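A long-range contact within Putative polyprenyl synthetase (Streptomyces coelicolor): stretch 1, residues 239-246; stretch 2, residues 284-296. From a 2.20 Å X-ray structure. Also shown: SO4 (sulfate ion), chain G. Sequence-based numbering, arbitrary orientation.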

# COMPACT_ATOMS: atom_id res chain seq x y z
N GLN A 239 3.49 21.76 -21.94
CA GLN A 239 4.43 22.33 -22.92
C GLN A 239 4.40 21.56 -24.25
O GLN A 239 3.87 20.44 -24.31
CB GLN A 239 5.86 22.31 -22.38
CG GLN A 239 6.08 22.91 -21.00
CD GLN A 239 7.52 22.73 -20.53
OE1 GLN A 239 8.45 23.32 -21.09
NE2 GLN A 239 7.71 21.91 -19.50
N THR A 240 4.97 22.15 -25.30
CA THR A 240 5.13 21.44 -26.58
C THR A 240 6.05 20.22 -26.38
O THR A 240 7.03 20.29 -25.64
CB THR A 240 5.72 22.34 -27.71
OG1 THR A 240 6.97 22.90 -27.30
CG2 THR A 240 4.77 23.47 -28.08
N TRP A 241 5.70 19.11 -27.04
CA TRP A 241 6.46 17.85 -27.00
C TRP A 241 6.78 17.40 -25.57
O TRP A 241 7.89 16.93 -25.30
CB TRP A 241 7.75 17.94 -27.86
CG TRP A 241 7.69 18.95 -28.97
CD1 TRP A 241 8.21 20.21 -28.95
CD2 TRP A 241 7.06 18.80 -30.25
NE1 TRP A 241 7.94 20.86 -30.13
CE2 TRP A 241 7.23 20.02 -30.95
CE3 TRP A 241 6.36 17.76 -30.88
CZ2 TRP A 241 6.74 20.22 -32.25
CZ3 TRP A 241 5.85 17.97 -32.17
CH2 TRP A 241 6.06 19.18 -32.84
N SER A 242 5.81 17.54 -24.67
CA SER A 242 6.02 17.38 -23.22
C SER A 242 6.61 16.02 -22.84
O SER A 242 7.56 15.96 -22.06
CB SER A 242 4.74 17.65 -22.41
OG SER A 242 3.90 16.50 -22.35
N ASP A 243 6.07 14.94 -23.41
CA ASP A 243 6.61 13.61 -23.18
C ASP A 243 8.05 13.43 -23.67
O ASP A 243 8.79 12.60 -23.13
CB ASP A 243 5.74 12.53 -23.82
CG ASP A 243 4.49 12.23 -23.03
OD1 ASP A 243 4.22 12.91 -22.01
OD2 ASP A 243 3.77 11.29 -23.42
N LEU A 244 8.44 14.18 -24.70
CA LEU A 244 9.82 14.09 -25.19
C LEU A 244 10.80 14.85 -24.30
O LEU A 244 11.96 14.47 -24.21
CB LEU A 244 9.94 14.56 -26.65
CG LEU A 244 9.10 13.83 -27.70
CD1 LEU A 244 9.43 14.34 -29.10
CD2 LEU A 244 9.25 12.31 -27.65
N ARG A 245 10.32 15.90 -23.65
CA ARG A 245 11.10 16.63 -22.64
C ARG A 245 11.36 15.78 -21.38
O ARG A 245 12.31 16.04 -20.64
CB ARG A 245 10.40 17.94 -22.24
CG ARG A 245 10.36 18.99 -23.34
CD ARG A 245 9.54 20.22 -22.95
NE ARG A 245 9.28 21.10 -24.09
CZ ARG A 245 9.99 22.18 -24.39
NH1 ARG A 245 11.01 22.55 -23.63
NH2 ARG A 245 9.67 22.92 -25.46
N GLN A 246 10.53 14.77 -21.17
CA GLN A 246 10.64 13.89 -20.01
C GLN A 246 11.24 12.53 -20.38
O GLN A 246 11.30 11.62 -19.55
CB GLN A 246 9.26 13.71 -19.35
CG GLN A 246 8.76 14.92 -18.56
CD GLN A 246 7.31 14.76 -18.07
OE1 GLN A 246 6.65 13.76 -18.36
NE2 GLN A 246 6.82 15.76 -17.34
N SER A 284 16.11 22.82 -27.05
CA SER A 284 15.10 23.76 -27.53
C SER A 284 13.87 23.01 -28.03
O SER A 284 13.92 21.80 -28.24
CB SER A 284 15.67 24.62 -28.66
OG SER A 284 16.09 23.81 -29.74
N GLU A 285 12.78 23.75 -28.22
CA GLU A 285 11.56 23.25 -28.88
C GLU A 285 11.89 22.55 -30.20
O GLU A 285 11.42 21.43 -30.47
CB GLU A 285 10.59 24.43 -29.09
CG GLU A 285 9.22 24.06 -29.66
CD GLU A 285 9.18 24.04 -31.18
OE1 GLU A 285 8.60 23.09 -31.76
OE2 GLU A 285 9.75 24.96 -31.80
N GLU A 286 12.73 23.19 -31.01
CA GLU A 286 13.09 22.71 -32.35
C GLU A 286 13.79 21.37 -32.34
O GLU A 286 13.56 20.54 -33.23
CB GLU A 286 13.95 23.74 -33.05
CG GLU A 286 13.22 25.03 -33.34
CD GLU A 286 13.38 26.09 -32.26
OE1 GLU A 286 13.50 25.75 -31.06
OE2 GLU A 286 13.38 27.27 -32.64
N GLU A 287 14.62 21.14 -31.32
CA GLU A 287 15.28 19.85 -31.14
C GLU A 287 14.27 18.77 -30.77
O GLU A 287 14.36 17.64 -31.24
CB GLU A 287 16.38 19.93 -30.07
CG GLU A 287 17.57 20.81 -30.47
CD GLU A 287 18.60 20.91 -29.36
OE1 GLU A 287 18.69 21.99 -28.73
OE2 GLU A 287 19.30 19.89 -29.11
N PHE A 288 13.30 19.13 -29.93
CA PHE A 288 12.20 18.19 -29.62
C PHE A 288 11.28 17.96 -30.80
O PHE A 288 10.77 16.85 -30.99
CB PHE A 288 11.43 18.61 -28.37
CG PHE A 288 12.23 18.46 -27.09
CD1 PHE A 288 12.66 17.21 -26.67
CD2 PHE A 288 12.53 19.57 -26.32
CE1 PHE A 288 13.40 17.07 -25.50
CE2 PHE A 288 13.27 19.45 -25.15
CZ PHE A 288 13.71 18.20 -24.74
N ALA A 289 11.09 19.00 -31.61
CA ALA A 289 10.37 18.87 -32.88
C ALA A 289 11.09 17.91 -33.83
O ALA A 289 10.45 17.01 -34.38
CB ALA A 289 10.15 20.23 -33.53
N ALA A 290 12.41 18.07 -33.98
CA ALA A 290 13.19 17.15 -34.83
C ALA A 290 12.98 15.68 -34.46
O ALA A 290 12.87 14.83 -35.36
CB ALA A 290 14.67 17.49 -34.79
N ARG A 291 12.92 15.38 -33.16
CA ARG A 291 12.74 13.99 -32.69
C ARG A 291 11.34 13.46 -32.98
O ARG A 291 11.16 12.28 -33.29
CB ARG A 291 13.06 13.86 -31.20
CG ARG A 291 14.56 13.82 -30.88
CD ARG A 291 14.92 14.70 -29.69
NE ARG A 291 16.36 14.77 -29.45
CZ ARG A 291 17.20 15.64 -30.03
NH1 ARG A 291 16.76 16.53 -30.91
NH2 ARG A 291 18.49 15.61 -29.72
N ALA A 292 10.35 14.35 -32.84
CA ALA A 292 8.96 14.06 -33.18
C ALA A 292 8.85 13.78 -34.68
O ALA A 292 8.30 12.74 -35.09
CB ALA A 292 8.09 15.23 -32.80
N ALA A 293 9.41 14.68 -35.47
CA ALA A 293 9.49 14.53 -36.92
C ALA A 293 10.14 13.20 -37.34
O ALA A 293 9.67 12.54 -38.27
CB ALA A 293 10.21 15.72 -37.54
N LEU A 294 11.19 12.78 -36.62
CA LEU A 294 11.82 11.48 -36.88
C LEU A 294 10.95 10.28 -36.50
O LEU A 294 10.97 9.28 -37.20
CB LEU A 294 13.19 11.36 -36.19
CG LEU A 294 14.44 11.99 -36.82
CD1 LEU A 294 15.49 12.15 -35.75
CD2 LEU A 294 15.00 11.17 -38.00
N ILE A 295 10.21 10.39 -35.39
CA ILE A 295 9.26 9.33 -34.98
C ILE A 295 8.15 9.19 -36.03
O ILE A 295 7.78 8.08 -36.41
CB ILE A 295 8.63 9.63 -33.58
CG1 ILE A 295 9.66 9.50 -32.47
CG2 ILE A 295 7.45 8.67 -33.27
CD1 ILE A 295 9.27 10.29 -31.22
N GLU A 296 7.64 10.32 -36.51
CA GLU A 296 6.67 10.29 -37.59
C GLU A 296 7.22 9.63 -38.88
O GLU A 296 6.59 8.71 -39.41
CB GLU A 296 6.07 11.67 -37.86
CG GLU A 296 4.84 11.60 -38.78
CD GLU A 296 3.94 12.82 -38.72
OE1 GLU A 296 4.27 13.81 -38.04
OE2 GLU A 296 2.87 12.77 -39.38
S SO4 G . 4.47 20.51 -18.52
O1 SO4 G . 3.71 19.58 -17.69
O2 SO4 G . 5.48 21.23 -17.73
O3 SO4 G . 5.09 19.75 -19.61
O4 SO4 G . 3.59 21.55 -19.05

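Phe 288, Trp 241 and Leu 244 dominate this contact, in which a turn and the short, weakly bonded helix after it pack against the helix beginning at Glu 285. The indole of Trp 241 lies against the helix backbone: Ala 289 CA sits 4.0 Å from the centroid of its six-membered ring, 19° off the normal, a CH-pi contact over the ring face. Trp 241 CZ2 meets Ala 289 CB at 3.6 Å, and Trp 241 CZ3 meets Ala 292 CB at 3.6 Å. At the ring edge, Trp 241 NE1 donates to Glu 285 OE1 (2.8 Å, 147°), the one hydrogen bond between the stretches. The CA-to-CB bond of Phe 288 points toward the other stretch, and Phe 288 CB lies 3.6 Å from Trp 241 CD1. Arg 245 CG lies over one face of the Phe 288 ring, 3.7 Å from its centroid and 22° off the normal, a CH-pi contact. Arg 245 is held in place by its own stretch: its NE donates to Thr 240 O at 2.8 Å, and its NH2 to Thr 240 OG1 at 3.3 Å. Leu 244 fits as a knob among Phe 288, Arg 291, Ala 292 and Ile 295, with Leu 244 CB 3.8 Å from Phe 288 CD1 and Leu 244 CD2 4.1 Å from Ile 295 CD1.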